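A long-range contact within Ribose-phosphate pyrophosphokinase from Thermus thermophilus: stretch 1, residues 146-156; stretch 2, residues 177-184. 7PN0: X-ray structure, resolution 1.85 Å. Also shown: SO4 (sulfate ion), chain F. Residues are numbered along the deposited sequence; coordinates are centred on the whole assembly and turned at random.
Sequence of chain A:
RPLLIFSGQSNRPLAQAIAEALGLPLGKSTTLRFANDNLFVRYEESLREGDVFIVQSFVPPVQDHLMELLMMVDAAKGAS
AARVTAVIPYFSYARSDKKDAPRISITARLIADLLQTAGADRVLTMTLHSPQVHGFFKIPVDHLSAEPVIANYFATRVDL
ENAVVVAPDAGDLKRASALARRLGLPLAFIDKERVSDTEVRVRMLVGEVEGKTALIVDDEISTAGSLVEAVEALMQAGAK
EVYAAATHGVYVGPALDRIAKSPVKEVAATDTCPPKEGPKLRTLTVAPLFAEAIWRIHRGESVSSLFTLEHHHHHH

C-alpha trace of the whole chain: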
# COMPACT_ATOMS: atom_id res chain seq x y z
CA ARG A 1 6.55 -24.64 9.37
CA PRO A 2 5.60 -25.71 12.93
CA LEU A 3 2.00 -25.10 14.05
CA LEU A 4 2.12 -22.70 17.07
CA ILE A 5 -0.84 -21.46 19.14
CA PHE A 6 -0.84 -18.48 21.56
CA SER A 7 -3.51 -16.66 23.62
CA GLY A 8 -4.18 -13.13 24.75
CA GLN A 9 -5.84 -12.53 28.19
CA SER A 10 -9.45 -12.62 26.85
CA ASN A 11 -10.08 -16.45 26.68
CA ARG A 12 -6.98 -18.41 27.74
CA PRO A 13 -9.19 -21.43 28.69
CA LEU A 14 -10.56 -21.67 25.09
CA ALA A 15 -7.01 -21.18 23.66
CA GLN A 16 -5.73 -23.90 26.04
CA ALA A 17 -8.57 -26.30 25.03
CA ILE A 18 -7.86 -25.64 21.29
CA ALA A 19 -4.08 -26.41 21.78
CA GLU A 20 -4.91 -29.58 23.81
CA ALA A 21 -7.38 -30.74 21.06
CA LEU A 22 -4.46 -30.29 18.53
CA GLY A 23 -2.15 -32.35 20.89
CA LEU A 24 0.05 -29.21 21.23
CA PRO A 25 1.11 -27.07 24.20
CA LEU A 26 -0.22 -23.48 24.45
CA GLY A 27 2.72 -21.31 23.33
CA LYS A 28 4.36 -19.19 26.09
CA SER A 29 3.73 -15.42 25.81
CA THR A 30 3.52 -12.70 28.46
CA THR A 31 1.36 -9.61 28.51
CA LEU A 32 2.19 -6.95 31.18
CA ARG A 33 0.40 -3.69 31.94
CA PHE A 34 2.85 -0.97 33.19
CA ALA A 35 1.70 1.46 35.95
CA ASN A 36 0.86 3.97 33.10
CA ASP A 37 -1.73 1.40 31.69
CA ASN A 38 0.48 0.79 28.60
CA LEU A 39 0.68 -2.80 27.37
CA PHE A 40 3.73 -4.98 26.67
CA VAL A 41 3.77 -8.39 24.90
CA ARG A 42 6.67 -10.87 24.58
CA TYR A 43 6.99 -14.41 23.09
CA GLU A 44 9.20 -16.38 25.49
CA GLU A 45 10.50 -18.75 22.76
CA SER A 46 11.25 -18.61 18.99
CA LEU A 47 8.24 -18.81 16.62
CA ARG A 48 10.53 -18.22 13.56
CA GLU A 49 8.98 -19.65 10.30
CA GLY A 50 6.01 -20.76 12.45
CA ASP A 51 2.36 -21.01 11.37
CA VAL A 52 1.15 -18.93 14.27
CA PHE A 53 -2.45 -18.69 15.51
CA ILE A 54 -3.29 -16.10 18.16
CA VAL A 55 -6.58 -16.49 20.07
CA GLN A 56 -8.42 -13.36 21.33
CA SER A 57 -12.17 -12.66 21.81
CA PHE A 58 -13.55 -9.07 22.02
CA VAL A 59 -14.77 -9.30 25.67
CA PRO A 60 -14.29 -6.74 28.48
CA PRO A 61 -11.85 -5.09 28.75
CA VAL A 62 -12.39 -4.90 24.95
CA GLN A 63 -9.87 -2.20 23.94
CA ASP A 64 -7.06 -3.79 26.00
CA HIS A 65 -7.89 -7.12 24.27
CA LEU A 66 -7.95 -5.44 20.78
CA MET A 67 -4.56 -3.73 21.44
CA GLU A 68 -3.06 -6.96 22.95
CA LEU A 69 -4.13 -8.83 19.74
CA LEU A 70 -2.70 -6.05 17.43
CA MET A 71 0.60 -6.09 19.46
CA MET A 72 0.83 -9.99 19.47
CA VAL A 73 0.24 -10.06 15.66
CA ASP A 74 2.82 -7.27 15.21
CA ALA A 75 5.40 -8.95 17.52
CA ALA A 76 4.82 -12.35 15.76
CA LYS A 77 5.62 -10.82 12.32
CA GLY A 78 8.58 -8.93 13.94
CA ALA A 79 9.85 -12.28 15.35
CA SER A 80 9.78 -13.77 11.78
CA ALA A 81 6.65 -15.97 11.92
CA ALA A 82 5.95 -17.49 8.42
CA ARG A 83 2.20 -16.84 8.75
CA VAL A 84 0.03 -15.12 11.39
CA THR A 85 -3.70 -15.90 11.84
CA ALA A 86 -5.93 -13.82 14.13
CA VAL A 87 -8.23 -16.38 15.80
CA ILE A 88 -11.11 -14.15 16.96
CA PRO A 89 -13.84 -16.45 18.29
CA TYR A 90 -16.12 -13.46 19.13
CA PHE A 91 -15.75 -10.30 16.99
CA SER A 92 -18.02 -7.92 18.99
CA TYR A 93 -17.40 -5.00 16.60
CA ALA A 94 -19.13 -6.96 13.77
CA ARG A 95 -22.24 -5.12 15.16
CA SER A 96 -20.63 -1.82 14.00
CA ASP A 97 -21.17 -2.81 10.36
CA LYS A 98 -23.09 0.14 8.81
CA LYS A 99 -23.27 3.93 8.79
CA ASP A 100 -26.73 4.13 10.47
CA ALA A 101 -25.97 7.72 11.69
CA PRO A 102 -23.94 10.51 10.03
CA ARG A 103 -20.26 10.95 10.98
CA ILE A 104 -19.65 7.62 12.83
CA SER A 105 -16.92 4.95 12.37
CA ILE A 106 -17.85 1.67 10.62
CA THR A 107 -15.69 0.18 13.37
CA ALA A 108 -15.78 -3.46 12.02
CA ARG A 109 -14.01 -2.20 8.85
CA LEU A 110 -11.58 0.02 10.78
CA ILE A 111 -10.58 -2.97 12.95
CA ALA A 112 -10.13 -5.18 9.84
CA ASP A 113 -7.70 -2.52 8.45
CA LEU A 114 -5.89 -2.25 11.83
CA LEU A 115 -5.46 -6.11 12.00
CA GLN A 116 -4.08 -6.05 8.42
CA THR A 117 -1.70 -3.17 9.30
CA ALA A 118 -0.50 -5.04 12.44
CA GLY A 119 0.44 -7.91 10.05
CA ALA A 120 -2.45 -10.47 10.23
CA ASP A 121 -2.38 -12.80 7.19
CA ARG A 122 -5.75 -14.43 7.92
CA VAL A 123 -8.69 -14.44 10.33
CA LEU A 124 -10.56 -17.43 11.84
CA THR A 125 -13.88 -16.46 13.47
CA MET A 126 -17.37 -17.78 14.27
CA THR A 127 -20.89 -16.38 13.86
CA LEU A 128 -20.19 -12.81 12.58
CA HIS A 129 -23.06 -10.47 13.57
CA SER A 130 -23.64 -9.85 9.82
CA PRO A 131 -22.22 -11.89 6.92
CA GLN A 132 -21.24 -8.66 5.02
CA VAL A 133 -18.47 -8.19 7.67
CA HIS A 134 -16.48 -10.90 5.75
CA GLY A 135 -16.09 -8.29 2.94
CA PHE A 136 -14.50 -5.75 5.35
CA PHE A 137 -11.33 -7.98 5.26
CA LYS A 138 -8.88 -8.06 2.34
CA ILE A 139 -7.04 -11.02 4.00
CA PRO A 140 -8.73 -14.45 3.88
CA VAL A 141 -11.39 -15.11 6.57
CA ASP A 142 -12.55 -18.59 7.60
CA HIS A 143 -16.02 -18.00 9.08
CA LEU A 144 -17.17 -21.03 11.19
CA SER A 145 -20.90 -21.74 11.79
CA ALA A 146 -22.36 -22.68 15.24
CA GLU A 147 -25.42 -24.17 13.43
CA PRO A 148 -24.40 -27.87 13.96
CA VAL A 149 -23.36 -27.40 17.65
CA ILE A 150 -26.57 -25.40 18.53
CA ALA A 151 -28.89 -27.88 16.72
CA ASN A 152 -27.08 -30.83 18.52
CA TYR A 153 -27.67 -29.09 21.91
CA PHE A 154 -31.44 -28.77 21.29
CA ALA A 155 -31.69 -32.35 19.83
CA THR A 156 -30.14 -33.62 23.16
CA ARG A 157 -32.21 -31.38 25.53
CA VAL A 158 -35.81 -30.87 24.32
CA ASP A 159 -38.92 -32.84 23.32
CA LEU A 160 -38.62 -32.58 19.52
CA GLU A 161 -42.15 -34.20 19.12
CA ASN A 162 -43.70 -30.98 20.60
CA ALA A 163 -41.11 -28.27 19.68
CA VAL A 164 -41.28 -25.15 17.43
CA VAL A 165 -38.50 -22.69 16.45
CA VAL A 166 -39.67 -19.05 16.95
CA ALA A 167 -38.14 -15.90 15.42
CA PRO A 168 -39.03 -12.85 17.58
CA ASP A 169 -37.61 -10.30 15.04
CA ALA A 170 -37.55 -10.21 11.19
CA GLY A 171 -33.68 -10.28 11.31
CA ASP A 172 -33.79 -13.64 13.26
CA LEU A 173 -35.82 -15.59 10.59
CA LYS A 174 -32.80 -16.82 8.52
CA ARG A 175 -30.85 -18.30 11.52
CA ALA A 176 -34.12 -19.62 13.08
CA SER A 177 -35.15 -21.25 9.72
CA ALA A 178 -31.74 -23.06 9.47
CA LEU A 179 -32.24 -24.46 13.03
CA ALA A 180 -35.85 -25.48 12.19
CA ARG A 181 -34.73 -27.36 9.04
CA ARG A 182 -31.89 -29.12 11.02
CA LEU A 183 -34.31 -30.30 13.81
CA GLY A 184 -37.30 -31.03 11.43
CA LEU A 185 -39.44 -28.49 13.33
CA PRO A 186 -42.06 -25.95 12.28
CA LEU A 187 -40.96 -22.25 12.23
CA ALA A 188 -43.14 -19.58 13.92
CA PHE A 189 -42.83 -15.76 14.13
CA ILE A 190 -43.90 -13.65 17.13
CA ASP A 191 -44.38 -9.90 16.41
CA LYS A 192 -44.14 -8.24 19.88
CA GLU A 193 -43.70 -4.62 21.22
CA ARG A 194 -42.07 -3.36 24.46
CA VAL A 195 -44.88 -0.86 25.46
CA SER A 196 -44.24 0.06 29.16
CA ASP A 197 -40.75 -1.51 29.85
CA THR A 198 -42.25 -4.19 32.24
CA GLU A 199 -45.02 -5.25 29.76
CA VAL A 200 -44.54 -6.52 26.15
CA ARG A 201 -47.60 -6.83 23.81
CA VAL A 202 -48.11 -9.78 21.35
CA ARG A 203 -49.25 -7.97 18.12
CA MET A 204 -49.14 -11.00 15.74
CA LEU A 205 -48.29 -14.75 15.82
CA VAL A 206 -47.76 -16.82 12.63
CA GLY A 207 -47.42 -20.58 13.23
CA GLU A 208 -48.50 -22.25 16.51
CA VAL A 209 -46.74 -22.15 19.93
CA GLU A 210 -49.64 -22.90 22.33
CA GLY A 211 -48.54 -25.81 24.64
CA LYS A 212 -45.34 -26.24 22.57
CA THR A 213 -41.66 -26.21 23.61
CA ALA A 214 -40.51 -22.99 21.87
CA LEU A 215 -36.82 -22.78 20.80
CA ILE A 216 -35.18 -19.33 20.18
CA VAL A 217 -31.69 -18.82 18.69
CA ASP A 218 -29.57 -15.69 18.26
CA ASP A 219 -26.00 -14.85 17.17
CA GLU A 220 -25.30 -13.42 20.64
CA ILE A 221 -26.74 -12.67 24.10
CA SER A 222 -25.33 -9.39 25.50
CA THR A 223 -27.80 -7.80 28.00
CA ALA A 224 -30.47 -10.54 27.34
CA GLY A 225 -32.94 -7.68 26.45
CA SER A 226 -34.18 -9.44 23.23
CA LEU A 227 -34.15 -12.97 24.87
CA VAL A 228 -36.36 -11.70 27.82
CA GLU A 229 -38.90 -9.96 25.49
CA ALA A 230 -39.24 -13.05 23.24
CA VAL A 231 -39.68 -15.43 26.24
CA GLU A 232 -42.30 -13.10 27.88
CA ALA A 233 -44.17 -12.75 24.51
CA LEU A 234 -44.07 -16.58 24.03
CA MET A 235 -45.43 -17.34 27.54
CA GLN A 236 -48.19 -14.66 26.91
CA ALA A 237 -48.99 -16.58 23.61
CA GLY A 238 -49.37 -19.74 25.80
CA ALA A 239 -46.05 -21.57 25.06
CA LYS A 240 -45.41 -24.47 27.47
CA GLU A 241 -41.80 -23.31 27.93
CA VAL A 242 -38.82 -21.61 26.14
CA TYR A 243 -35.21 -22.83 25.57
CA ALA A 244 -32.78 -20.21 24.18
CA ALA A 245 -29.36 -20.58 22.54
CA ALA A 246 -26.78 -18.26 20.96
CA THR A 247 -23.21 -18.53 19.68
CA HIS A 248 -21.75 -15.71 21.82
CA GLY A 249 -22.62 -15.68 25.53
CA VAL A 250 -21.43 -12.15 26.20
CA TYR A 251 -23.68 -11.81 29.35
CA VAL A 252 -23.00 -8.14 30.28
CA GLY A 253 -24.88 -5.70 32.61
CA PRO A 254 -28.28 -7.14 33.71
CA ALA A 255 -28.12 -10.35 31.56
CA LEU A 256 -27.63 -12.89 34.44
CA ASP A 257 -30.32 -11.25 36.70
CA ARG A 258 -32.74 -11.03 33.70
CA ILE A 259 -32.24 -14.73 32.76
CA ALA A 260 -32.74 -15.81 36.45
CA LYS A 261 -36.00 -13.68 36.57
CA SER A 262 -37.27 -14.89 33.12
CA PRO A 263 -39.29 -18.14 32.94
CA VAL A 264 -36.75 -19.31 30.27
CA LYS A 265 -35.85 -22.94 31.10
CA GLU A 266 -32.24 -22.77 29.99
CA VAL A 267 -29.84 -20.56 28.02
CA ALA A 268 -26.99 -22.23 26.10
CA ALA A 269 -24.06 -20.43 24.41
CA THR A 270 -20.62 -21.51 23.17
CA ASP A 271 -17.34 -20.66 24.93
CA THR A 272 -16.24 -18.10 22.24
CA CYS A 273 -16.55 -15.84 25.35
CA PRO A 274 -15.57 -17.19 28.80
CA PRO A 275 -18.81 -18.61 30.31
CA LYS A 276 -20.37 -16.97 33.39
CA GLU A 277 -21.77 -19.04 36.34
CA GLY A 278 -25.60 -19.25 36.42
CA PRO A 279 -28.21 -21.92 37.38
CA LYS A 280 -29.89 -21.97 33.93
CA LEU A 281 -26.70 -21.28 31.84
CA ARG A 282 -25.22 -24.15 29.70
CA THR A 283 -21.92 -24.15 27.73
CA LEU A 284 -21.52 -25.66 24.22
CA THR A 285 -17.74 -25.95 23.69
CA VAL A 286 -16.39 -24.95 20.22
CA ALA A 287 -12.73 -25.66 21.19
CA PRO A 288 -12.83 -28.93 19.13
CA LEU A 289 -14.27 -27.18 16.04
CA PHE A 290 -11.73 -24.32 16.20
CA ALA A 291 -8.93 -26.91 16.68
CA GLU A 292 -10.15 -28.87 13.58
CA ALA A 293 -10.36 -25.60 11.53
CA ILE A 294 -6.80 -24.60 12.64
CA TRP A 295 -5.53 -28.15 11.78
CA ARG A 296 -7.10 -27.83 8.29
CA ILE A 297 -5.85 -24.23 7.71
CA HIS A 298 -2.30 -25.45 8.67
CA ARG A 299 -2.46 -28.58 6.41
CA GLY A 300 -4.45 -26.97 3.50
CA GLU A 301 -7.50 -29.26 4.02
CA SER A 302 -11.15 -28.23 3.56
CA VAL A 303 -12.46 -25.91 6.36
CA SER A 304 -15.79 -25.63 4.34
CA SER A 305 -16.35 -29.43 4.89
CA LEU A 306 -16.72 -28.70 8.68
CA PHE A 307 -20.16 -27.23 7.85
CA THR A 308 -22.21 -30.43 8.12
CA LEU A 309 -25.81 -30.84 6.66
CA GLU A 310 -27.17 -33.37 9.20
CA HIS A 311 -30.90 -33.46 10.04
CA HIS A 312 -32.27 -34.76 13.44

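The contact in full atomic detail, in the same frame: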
# COMPACT_ATOMS: atom_id res chain seq x y z
N ALA A 146 -21.89 -22.00 14.00
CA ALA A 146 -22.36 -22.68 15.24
C ALA A 146 -23.62 -23.49 14.96
O ALA A 146 -24.07 -24.18 15.89
CB ALA A 146 -22.62 -21.70 16.34
N GLU A 147 -24.16 -23.46 13.74
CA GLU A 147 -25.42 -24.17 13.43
C GLU A 147 -25.37 -25.62 13.92
O GLU A 147 -26.29 -26.06 14.60
CB GLU A 147 -25.72 -24.16 11.93
CG GLU A 147 -26.40 -22.89 11.42
CD GLU A 147 -26.83 -23.00 9.96
OE1 GLU A 147 -27.06 -24.13 9.49
OE2 GLU A 147 -26.93 -21.96 9.31
N PRO A 148 -24.37 -26.46 13.55
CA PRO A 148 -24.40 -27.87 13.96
C PRO A 148 -24.34 -28.03 15.49
O PRO A 148 -25.04 -28.89 16.02
CB PRO A 148 -23.18 -28.49 13.25
CG PRO A 148 -22.94 -27.54 12.08
CD PRO A 148 -23.25 -26.18 12.65
N VAL A 149 -23.56 -27.19 16.20
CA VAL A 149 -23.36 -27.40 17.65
C VAL A 149 -24.66 -26.99 18.36
O VAL A 149 -25.05 -27.67 19.36
CB VAL A 149 -22.13 -26.64 18.19
CG1 VAL A 149 -22.13 -26.58 19.71
CG2 VAL A 149 -20.82 -27.29 17.72
N ILE A 150 -25.32 -25.93 17.89
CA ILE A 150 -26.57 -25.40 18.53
C ILE A 150 -27.72 -26.39 18.28
O ILE A 150 -28.50 -26.67 19.24
CB ILE A 150 -26.90 -23.98 18.03
CG1 ILE A 150 -25.88 -22.98 18.57
CG2 ILE A 150 -28.34 -23.57 18.34
CD1 ILE A 150 -26.11 -21.56 18.15
N ALA A 151 -27.85 -26.89 17.06
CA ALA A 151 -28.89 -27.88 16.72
C ALA A 151 -28.65 -29.18 17.54
O ALA A 151 -29.62 -29.74 18.10
CB ALA A 151 -28.90 -28.10 15.23
N ASN A 152 -27.42 -29.64 17.69
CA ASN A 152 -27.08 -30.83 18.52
C ASN A 152 -27.56 -30.62 19.96
O ASN A 152 -28.20 -31.54 20.56
CB ASN A 152 -25.59 -31.15 18.48
CG ASN A 152 -25.26 -32.43 19.23
OD1 ASN A 152 -25.56 -33.51 18.73
ND2 ASN A 152 -24.67 -32.32 20.41
N TYR A 153 -27.27 -29.45 20.53
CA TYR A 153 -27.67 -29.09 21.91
C TYR A 153 -29.18 -29.33 22.04
O TYR A 153 -29.62 -30.09 22.92
CB TYR A 153 -27.36 -27.64 22.24
CG TYR A 153 -28.18 -27.11 23.39
CD1 TYR A 153 -27.95 -27.56 24.69
CD2 TYR A 153 -29.19 -26.20 23.20
CE1 TYR A 153 -28.69 -27.08 25.75
CE2 TYR A 153 -29.97 -25.74 24.25
CZ TYR A 153 -29.73 -26.19 25.54
OH TYR A 153 -30.48 -25.68 26.57
N PHE A 154 -29.97 -28.68 21.18
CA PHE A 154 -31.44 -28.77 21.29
C PHE A 154 -31.87 -30.24 21.11
O PHE A 154 -32.75 -30.70 21.85
CB PHE A 154 -32.15 -27.87 20.28
CG PHE A 154 -32.19 -26.40 20.61
CD1 PHE A 154 -32.86 -25.92 21.73
CD2 PHE A 154 -31.54 -25.49 19.79
CE1 PHE A 154 -32.90 -24.56 22.00
CE2 PHE A 154 -31.57 -24.13 20.08
CZ PHE A 154 -32.26 -23.67 21.17
N ALA A 155 -31.35 -30.94 20.11
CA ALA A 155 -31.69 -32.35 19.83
C ALA A 155 -31.43 -33.19 21.10
O ALA A 155 -32.18 -34.15 21.30
CB ALA A 155 -30.92 -32.94 18.67
N THR A 156 -30.45 -32.82 21.95
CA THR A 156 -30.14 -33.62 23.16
C THR A 156 -30.91 -33.14 24.39
O THR A 156 -30.78 -33.82 25.42
CB THR A 156 -28.65 -33.67 23.48
OG1 THR A 156 -28.24 -32.38 23.89
CG2 THR A 156 -27.86 -34.18 22.30
N SER A 177 -34.74 -20.32 10.79
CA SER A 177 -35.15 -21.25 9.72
C SER A 177 -34.14 -22.39 9.53
O SER A 177 -34.55 -23.54 9.26
CB SER A 177 -35.32 -20.50 8.44
OG SER A 177 -35.80 -21.40 7.47
N ALA A 178 -32.85 -22.08 9.59
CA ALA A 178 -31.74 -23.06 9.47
C ALA A 178 -31.87 -24.07 10.60
O ALA A 178 -31.72 -25.25 10.32
CB ALA A 178 -30.39 -22.37 9.53
N LEU A 179 -32.07 -23.60 11.83
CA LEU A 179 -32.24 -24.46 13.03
C LEU A 179 -33.48 -25.35 12.84
O LEU A 179 -33.40 -26.56 13.08
CB LEU A 179 -32.40 -23.59 14.28
CG LEU A 179 -32.69 -24.39 15.54
CD1 LEU A 179 -31.53 -25.31 15.89
CD2 LEU A 179 -32.99 -23.47 16.70
N ALA A 180 -34.58 -24.75 12.40
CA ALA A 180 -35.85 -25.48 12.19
C ALA A 180 -35.62 -26.61 11.20
O ALA A 180 -36.14 -27.74 11.43
CB ALA A 180 -36.92 -24.53 11.71
N ARG A 181 -34.94 -26.34 10.09
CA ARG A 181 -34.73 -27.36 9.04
C ARG A 181 -33.84 -28.48 9.62
O ARG A 181 -34.13 -29.64 9.31
CB ARG A 181 -34.19 -26.73 7.75
CG ARG A 181 -35.23 -25.89 7.00
CD ARG A 181 -34.80 -25.34 5.63
NE ARG A 181 -33.41 -24.87 5.64
CZ ARG A 181 -33.00 -23.62 5.87
NH1 ARG A 181 -31.70 -23.37 5.89
NH2 ARG A 181 -33.85 -22.62 6.08
N ARG A 182 -32.84 -28.14 10.43
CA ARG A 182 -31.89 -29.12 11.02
C ARG A 182 -32.60 -30.05 12.01
O ARG A 182 -32.23 -31.25 12.05
CB ARG A 182 -30.73 -28.41 11.72
CG ARG A 182 -29.63 -27.96 10.78
CD ARG A 182 -28.58 -27.14 11.51
NE ARG A 182 -27.60 -26.67 10.57
CZ ARG A 182 -26.60 -27.38 10.06
NH1 ARG A 182 -26.40 -28.66 10.36
NH2 ARG A 182 -25.81 -26.81 9.18
N LEU A 183 -33.55 -29.53 12.78
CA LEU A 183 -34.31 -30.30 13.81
C LEU A 183 -35.65 -30.86 13.29
O LEU A 183 -36.33 -31.51 14.09
CB LEU A 183 -34.58 -29.38 15.00
CG LEU A 183 -33.33 -28.86 15.68
CD1 LEU A 183 -33.69 -28.13 16.95
CD2 LEU A 183 -32.37 -30.01 15.99
N GLY A 184 -36.04 -30.55 12.04
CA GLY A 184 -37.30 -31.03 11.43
C GLY A 184 -38.49 -30.45 12.15
O GLY A 184 -39.44 -31.17 12.39
S SO4 F . -24.00 -19.00 12.12
O1 SO4 F . -23.77 -19.80 10.94
O2 SO4 F . -23.18 -19.54 13.18
O3 SO4 F . -25.43 -19.08 12.52
O4 SO4 F . -23.63 -17.65 11.88

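The two stretches are helical and pack side by side, although the closest pair of residues to touch is 25 positions apart in sequence. Helix 147-156 and the helix that includes residues 177-183 run in broadly the same sense, with 54° between their N-to-C directions and a closest axial approach of 9.8 Å. The backbones come nearest at Ala-151 and Leu-179, whose CA atoms lie 6.0 Å apart. No backbone hydrogen bond links the helices; each satisfies its own main chain through i-to-i+4 bonds such as Ala-155 N to Ala-151 O (2.9 Å) and Leu-183 N to Leu-179 O (3.0 Å). The contact is made by side chains packing on one another and, in places, on the main chain of the first helix; it buries 419 Å² counted over both sides.

Apolar packing accounts for most of the pairings. Ala-151 directs its CB toward the second helix, and its small side chain leaves room for larger neighbours to approach: Ala-151 CB lies 3.9 Å from Leu-179 CD1 and 4.0 Å from Leu-183 CD2, while the latter methyl also sits 3.5 Å from the carbonyl oxygen Ala-151 O. Leu-179 leaves its helix sideways, but the end of its side chain comes nearer to the first helix. Leu-179 CD1 packs on Ala-151 and also lies 3.9 Å from Phe-154 CD2, and Leu-179 CD2 reaches Phe-154 CE2 at 3.7 Å, so both methyls touch the ring. One turn on from Ala-151, Phe-154 also points toward the second helix, and its CB is 3.7 Å from Leu-183 CD1. Leu-179 CD2 and Leu-183 CD1 both approach the aromatic ring obliquely. Ala-155 CB, 4.2 Å from Leu-183 CD2, extends this apolar patch.

The polar chemistry is concentrated at the start of the first helix. Glu-147 and Arg-182 form a salt bridge in which a single carboxylate oxygen accepts two hydrogen bonds: Arg-182 NE donates to Glu-147 OE1 at 2.8 Å, and Arg-182 NH2 donates to the same Glu-147 OE1 at 3.0 Å. The other carboxylate oxygen, Glu-147 OE2, lies 3.5 Å from Ala-178 CB, a van der Waals contact. Opposite charges thus pair within a contact that is otherwise largely hydrocarbon.

Arg-182 combines both kinds of interaction. Its aliphatic portion lies against the alanine, with Arg-182 CD 3.9 Å from Ala-151 CB, and one face of its guanidinium is covered by Glu-147 C and Pro-148 CG, the latter 4.0 Å from Arg-182 NH1. Its terminal nitrogens also find hydrogen-bonding partners elsewhere in the structure.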